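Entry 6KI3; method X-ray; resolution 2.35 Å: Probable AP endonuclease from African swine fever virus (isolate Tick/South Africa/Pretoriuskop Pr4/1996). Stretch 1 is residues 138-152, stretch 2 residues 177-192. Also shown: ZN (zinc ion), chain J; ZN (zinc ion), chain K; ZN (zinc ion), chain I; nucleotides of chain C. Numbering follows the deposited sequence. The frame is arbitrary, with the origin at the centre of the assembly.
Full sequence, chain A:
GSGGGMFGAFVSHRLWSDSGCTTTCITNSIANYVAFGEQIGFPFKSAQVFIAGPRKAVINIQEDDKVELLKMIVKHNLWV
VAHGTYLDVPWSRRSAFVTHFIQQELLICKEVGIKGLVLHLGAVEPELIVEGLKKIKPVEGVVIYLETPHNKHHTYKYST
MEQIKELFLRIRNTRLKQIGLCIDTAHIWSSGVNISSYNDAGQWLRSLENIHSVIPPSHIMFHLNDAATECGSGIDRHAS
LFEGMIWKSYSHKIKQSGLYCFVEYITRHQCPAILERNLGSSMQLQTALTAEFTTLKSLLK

Stretch 1, residues 138-152: PVEGVVIYLETPHNK
Stretch 2, residues 177-192: KQIGLCIDTAHIWSSG

On one face of a two-stranded parallel pairing, Ile-144 (m, t), Leu-146 (m, t), Ile-179 (m, m) and Leu-181 (t, p) gather: Ile-144 CB lies 4.1 Å from Ile-179 CD1, and Leu-146 CD1 4.1 Å from Ile-179 CG2. The neighbouring strands, 143-147 and 179-184, pair in register, Ile-144 with Ile-179 through Glu-147 with Cys-182; their axes cross at -37° and approach to 4.0 Å. On the other face, Tyr-145 (chi1 m, chi2 -82°) sets CB 4.0 Å from Cys-182 CB. Gly-180 has no side chain on this face, and Tyr-145 and Val-143 fill the space; an ideal CB would clash at 2.8 Å from Tyr-145 CD1 and 2.9 Å from Val-143 CG1.

Extended backbones alternate donors and acceptors: Ile-144 N to Gln-178 O (3.1 Å), Gly-180 N to Ile-144 O (2.7 Å), Leu-146 N to Gly-180 O (2.9 Å), Cys-182 N to Leu-146 O (2.8 Å) and Thr-148 N to Cys-182 O (2.9 Å).

At the N-terminal end, a type II turn runs from Val-139 to Val-142, with Gly-141 at phi/psi 98/-3. Gln-178, at 57/43 and chi1 m, reaches back so that NE2 donates to Val-139 O (2.7 Å).

Just past strand 143-147, Thr-148 (p) accepts at OG1 from N of Asp-184, the last residue of its strand and the N-cap of helix 185-190 (3.0 Å), while Thr-148 O receives His-187 ND1 (2.8 Å). His-187 (m, chi2 -173°) thus leaves NE2 free to bind the chain I zinc at 2.1 Å. His-150 (p, chi2 89°) turns its ring edge to the His-187 face, centroids 5.0 Å apart, planes at 67°.

Glu-147, extended (t, t, chi3 175°), bridges two zincs: OE1 to zinc J and OE2 to zinc K, each 2.1 Å. Asp-184 OD2 also binds zinc J at 2.1 Å, so shared coordination holds Glu-147 OE1 and Asp-184 OD2 2.8 Å apart. The 3DR1 phosphate joins all three metals.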

# COMPACT_ATOMS: atom_id res chain seq x y z
N PRO A 138 4.93 -19.08 6.01
CA PRO A 138 4.92 -17.76 6.66
C PRO A 138 6.26 -17.41 7.29
O PRO A 138 7.14 -18.25 7.47
CB PRO A 138 3.82 -17.90 7.72
CG PRO A 138 2.96 -19.03 7.24
CD PRO A 138 3.90 -19.98 6.56
N VAL A 139 6.40 -16.13 7.62
CA VAL A 139 7.58 -15.60 8.29
C VAL A 139 7.11 -14.77 9.47
O VAL A 139 6.37 -13.79 9.29
CB VAL A 139 8.46 -14.75 7.35
CG1 VAL A 139 9.53 -14.02 8.13
CG2 VAL A 139 9.09 -15.63 6.28
N GLU A 140 7.53 -15.15 10.68
CA GLU A 140 7.04 -14.52 11.90
C GLU A 140 7.28 -13.02 11.87
O GLU A 140 8.42 -12.56 11.75
CB GLU A 140 7.73 -15.14 13.11
N GLY A 141 6.20 -12.25 11.99
CA GLY A 141 6.27 -10.81 12.08
C GLY A 141 6.04 -10.05 10.78
O GLY A 141 6.04 -8.82 10.81
N VAL A 142 5.85 -10.75 9.67
CA VAL A 142 5.66 -10.12 8.36
C VAL A 142 4.32 -10.56 7.80
O VAL A 142 4.05 -11.76 7.70
CB VAL A 142 6.80 -10.47 7.39
CG1 VAL A 142 6.57 -9.80 6.04
CG2 VAL A 142 8.14 -10.05 7.98
N VAL A 143 3.48 -9.59 7.44
CA VAL A 143 2.14 -9.85 6.93
C VAL A 143 2.13 -9.65 5.43
O VAL A 143 2.61 -8.63 4.92
CB VAL A 143 1.11 -8.93 7.61
CG1 VAL A 143 -0.25 -9.05 6.93
CG2 VAL A 143 1.00 -9.25 9.09
N ILE A 144 1.58 -10.62 4.70
CA ILE A 144 1.36 -10.47 3.27
C ILE A 144 0.07 -9.67 3.08
O ILE A 144 -1.02 -10.13 3.43
CB ILE A 144 1.27 -11.83 2.56
CG1 ILE A 144 2.57 -12.61 2.74
CG2 ILE A 144 0.95 -11.64 1.09
CD1 ILE A 144 2.60 -13.93 1.99
N TYR A 145 0.20 -8.46 2.55
CA TYR A 145 -0.94 -7.58 2.30
C TYR A 145 -1.39 -7.76 0.86
O TYR A 145 -0.67 -7.40 -0.07
CB TYR A 145 -0.59 -6.12 2.59
CG TYR A 145 -0.47 -5.79 4.06
CD1 TYR A 145 -1.60 -5.51 4.82
CD2 TYR A 145 0.77 -5.75 4.69
CE1 TYR A 145 -1.50 -5.20 6.16
CE2 TYR A 145 0.88 -5.44 6.03
CZ TYR A 145 -0.26 -5.17 6.76
OH TYR A 145 -0.15 -4.86 8.10
N LEU A 146 -2.59 -8.31 0.67
CA LEU A 146 -3.15 -8.48 -0.66
C LEU A 146 -3.82 -7.18 -1.09
O LEU A 146 -4.74 -6.70 -0.43
CB LEU A 146 -4.15 -9.64 -0.67
CG LEU A 146 -3.59 -10.99 -0.24
CD1 LEU A 146 -4.65 -12.08 -0.38
CD2 LEU A 146 -2.35 -11.34 -1.05
N GLU A 147 -3.34 -6.61 -2.20
CA GLU A 147 -3.80 -5.30 -2.65
C GLU A 147 -4.98 -5.44 -3.60
O GLU A 147 -5.03 -6.34 -4.43
CB GLU A 147 -2.67 -4.54 -3.33
CG GLU A 147 -3.05 -3.13 -3.77
CD GLU A 147 -1.88 -2.35 -4.34
OE1 GLU A 147 -2.10 -1.22 -4.81
OE2 GLU A 147 -0.74 -2.87 -4.31
N THR A 148 -5.94 -4.53 -3.45
CA THR A 148 -7.07 -4.46 -4.37
C THR A 148 -6.56 -4.13 -5.77
O THR A 148 -5.93 -3.08 -5.96
CB THR A 148 -8.07 -3.40 -3.91
OG1 THR A 148 -7.40 -2.13 -3.79
CG2 THR A 148 -8.67 -3.78 -2.56
N PRO A 149 -6.80 -4.98 -6.77
CA PRO A 149 -6.28 -4.71 -8.11
C PRO A 149 -7.21 -3.82 -8.93
O PRO A 149 -8.20 -3.29 -8.41
CB PRO A 149 -6.17 -6.10 -8.73
CG PRO A 149 -7.29 -6.86 -8.09
CD PRO A 149 -7.43 -6.31 -6.68
N HIS A 150 -6.90 -3.66 -10.21
CA HIS A 150 -7.71 -2.87 -11.12
C HIS A 150 -7.84 -3.61 -12.45
O HIS A 150 -6.83 -4.00 -13.04
CB HIS A 150 -7.11 -1.48 -11.34
CG HIS A 150 -5.72 -1.50 -11.89
ND1 HIS A 150 -5.46 -1.51 -13.25
CD2 HIS A 150 -4.51 -1.53 -11.28
CE1 HIS A 150 -4.15 -1.54 -13.44
NE2 HIS A 150 -3.56 -1.55 -12.26
N ASN A 151 -9.07 -3.82 -12.89
CA ASN A 151 -9.33 -4.36 -14.22
C ASN A 151 -10.74 -3.97 -14.63
O ASN A 151 -11.52 -3.44 -13.83
CB ASN A 151 -9.11 -5.88 -14.29
CG ASN A 151 -10.19 -6.67 -13.56
OD1 ASN A 151 -11.35 -6.71 -13.99
ND2 ASN A 151 -9.81 -7.32 -12.48
N LYS A 152 -11.07 -4.25 -15.89
CA LYS A 152 -12.36 -3.91 -16.46
C LYS A 152 -13.16 -5.12 -16.91
O LYS A 152 -14.34 -5.24 -16.58
CB LYS A 152 -12.18 -2.94 -17.64
CG LYS A 152 -13.46 -2.63 -18.39
CD LYS A 152 -13.66 -1.14 -18.54
CE LYS A 152 -15.12 -0.80 -18.79
NZ LYS A 152 -15.81 -0.41 -17.52
N LYS A 177 -2.16 -18.13 8.05
CA LYS A 177 -1.91 -17.03 8.97
C LYS A 177 -1.14 -15.90 8.30
O LYS A 177 -0.55 -16.07 7.22
CB LYS A 177 -1.13 -17.53 10.20
N GLN A 178 -1.09 -14.78 8.97
CA GLN A 178 -0.36 -13.62 8.52
C GLN A 178 -0.71 -13.07 7.16
O GLN A 178 0.15 -12.74 6.39
CB GLN A 178 1.13 -13.91 8.63
CG GLN A 178 1.46 -14.58 9.92
CD GLN A 178 2.77 -14.14 10.47
OE1 GLN A 178 2.83 -13.54 11.52
NE2 GLN A 178 3.82 -14.43 9.77
N ILE A 179 -2.00 -12.99 6.90
CA ILE A 179 -2.51 -12.44 5.65
C ILE A 179 -3.28 -11.17 5.98
O ILE A 179 -4.07 -11.14 6.92
CB ILE A 179 -3.40 -13.46 4.92
CG1 ILE A 179 -2.63 -14.74 4.64
CG2 ILE A 179 -3.93 -12.86 3.62
CD1 ILE A 179 -1.51 -14.58 3.63
N GLY A 180 -3.02 -10.11 5.20
CA GLY A 180 -3.69 -8.84 5.39
C GLY A 180 -4.29 -8.34 4.09
O GLY A 180 -4.18 -8.98 3.04
N LEU A 181 -4.93 -7.18 4.20
CA LEU A 181 -5.60 -6.54 3.07
C LEU A 181 -5.02 -5.14 2.88
O LEU A 181 -4.87 -4.39 3.85
CB LEU A 181 -7.11 -6.46 3.29
CG LEU A 181 -7.90 -5.55 2.35
CD1 LEU A 181 -7.88 -6.09 0.93
CD2 LEU A 181 -9.33 -5.37 2.84
N CYS A 182 -4.71 -4.80 1.63
CA CYS A 182 -4.28 -3.46 1.26
C CYS A 182 -5.33 -2.87 0.33
O CYS A 182 -5.58 -3.39 -0.76
CB CYS A 182 -2.91 -3.48 0.58
SG CYS A 182 -2.30 -1.84 0.12
N ILE A 183 -5.95 -1.78 0.77
CA ILE A 183 -7.02 -1.13 0.02
C ILE A 183 -6.41 0.07 -0.70
O ILE A 183 -6.08 1.08 -0.08
CB ILE A 183 -8.17 -0.70 0.94
CG1 ILE A 183 -8.81 -1.93 1.60
CG2 ILE A 183 -9.22 0.08 0.15
CD1 ILE A 183 -9.87 -1.59 2.61
N ASP A 184 -6.27 -0.05 -2.02
CA ASP A 184 -5.81 1.05 -2.86
C ASP A 184 -7.04 1.75 -3.43
O ASP A 184 -7.77 1.17 -4.25
CB ASP A 184 -4.89 0.54 -3.97
CG ASP A 184 -4.11 1.65 -4.64
OD1 ASP A 184 -4.70 2.70 -4.96
OD2 ASP A 184 -2.88 1.48 -4.84
N THR A 185 -7.28 2.99 -2.98
CA THR A 185 -8.50 3.69 -3.35
C THR A 185 -8.57 3.96 -4.85
O THR A 185 -9.65 3.89 -5.45
CB THR A 185 -8.60 5.01 -2.57
OG1 THR A 185 -7.44 5.80 -2.82
CG2 THR A 185 -8.72 4.73 -1.08
N ALA A 186 -7.43 4.26 -5.48
CA ALA A 186 -7.40 4.46 -6.92
C ALA A 186 -7.75 3.20 -7.69
O ALA A 186 -8.22 3.29 -8.83
CB ALA A 186 -6.03 4.98 -7.36
N HIS A 187 -7.55 2.02 -7.10
CA HIS A 187 -7.80 0.77 -7.80
C HIS A 187 -9.27 0.38 -7.73
O HIS A 187 -9.86 -0.01 -8.75
CB HIS A 187 -6.91 -0.34 -7.24
CG HIS A 187 -5.45 -0.14 -7.51
ND1 HIS A 187 -4.50 -1.09 -7.22
CD2 HIS A 187 -4.78 0.91 -8.05
CE1 HIS A 187 -3.31 -0.64 -7.57
NE2 HIS A 187 -3.45 0.57 -8.07
N ILE A 188 -9.87 0.45 -6.55
CA ILE A 188 -11.29 0.14 -6.44
C ILE A 188 -12.12 1.14 -7.22
O ILE A 188 -13.20 0.81 -7.73
CB ILE A 188 -11.73 0.07 -4.96
CG1 ILE A 188 -11.66 1.45 -4.30
CG2 ILE A 188 -10.88 -0.94 -4.19
CD1 ILE A 188 -12.29 1.49 -2.92
N TRP A 189 -11.63 2.38 -7.33
CA TRP A 189 -12.26 3.35 -8.22
C TRP A 189 -12.15 2.91 -9.67
O TRP A 189 -13.14 2.91 -10.41
CB TRP A 189 -11.62 4.72 -8.02
CG TRP A 189 -11.99 5.74 -9.06
CD1 TRP A 189 -11.32 5.99 -10.23
CD2 TRP A 189 -13.09 6.65 -9.02
NE1 TRP A 189 -11.95 7.00 -10.92
CE2 TRP A 189 -13.04 7.42 -10.20
CE3 TRP A 189 -14.12 6.88 -8.11
CZ2 TRP A 189 -13.98 8.41 -10.49
CZ3 TRP A 189 -15.05 7.86 -8.40
CH2 TRP A 189 -14.97 8.61 -9.58
N SER A 190 -10.94 2.52 -10.09
CA SER A 190 -10.74 2.02 -11.45
C SER A 190 -11.57 0.77 -11.71
O SER A 190 -11.97 0.52 -12.85
CB SER A 190 -9.26 1.75 -11.69
OG SER A 190 -9.05 1.11 -12.93
N SER A 191 -11.83 -0.03 -10.68
CA SER A 191 -12.64 -1.23 -10.82
C SER A 191 -14.14 -0.95 -10.73
O SER A 191 -14.93 -1.89 -10.86
CB SER A 191 -12.24 -2.27 -9.78
OG SER A 191 -10.93 -2.77 -10.04
N GLY A 192 -14.54 0.29 -10.49
CA GLY A 192 -15.92 0.68 -10.55
C GLY A 192 -16.62 0.98 -9.23
O GLY A 192 -17.85 0.87 -9.17
ZN ZN J . -0.96 0.59 -4.63
ZN ZN K . 0.69 -1.96 -5.61
ZN ZN I . -1.89 1.75 -8.79
O5' 3DR C 1 1.41 1.48 -7.43
P 3DR C 1 0.23 0.42 -7.68
OP1 3DR C 1 0.85 -0.91 -7.33
OP2 3DR C 1 -0.85 0.88 -6.73
OP3 3DR C 1 -0.11 0.57 -9.14
C2' 3DR C 1 5.54 2.56 -6.31
C5' 3DR C 1 2.75 1.20 -7.82
C4' 3DR C 1 3.57 2.48 -7.70
O4' 3DR C 1 3.24 3.12 -6.47
C1' 3DR C 1 4.42 3.39 -5.70
C3' 3DR C 1 5.06 2.21 -7.71
O3' 3DR C 1 5.69 3.10 -8.64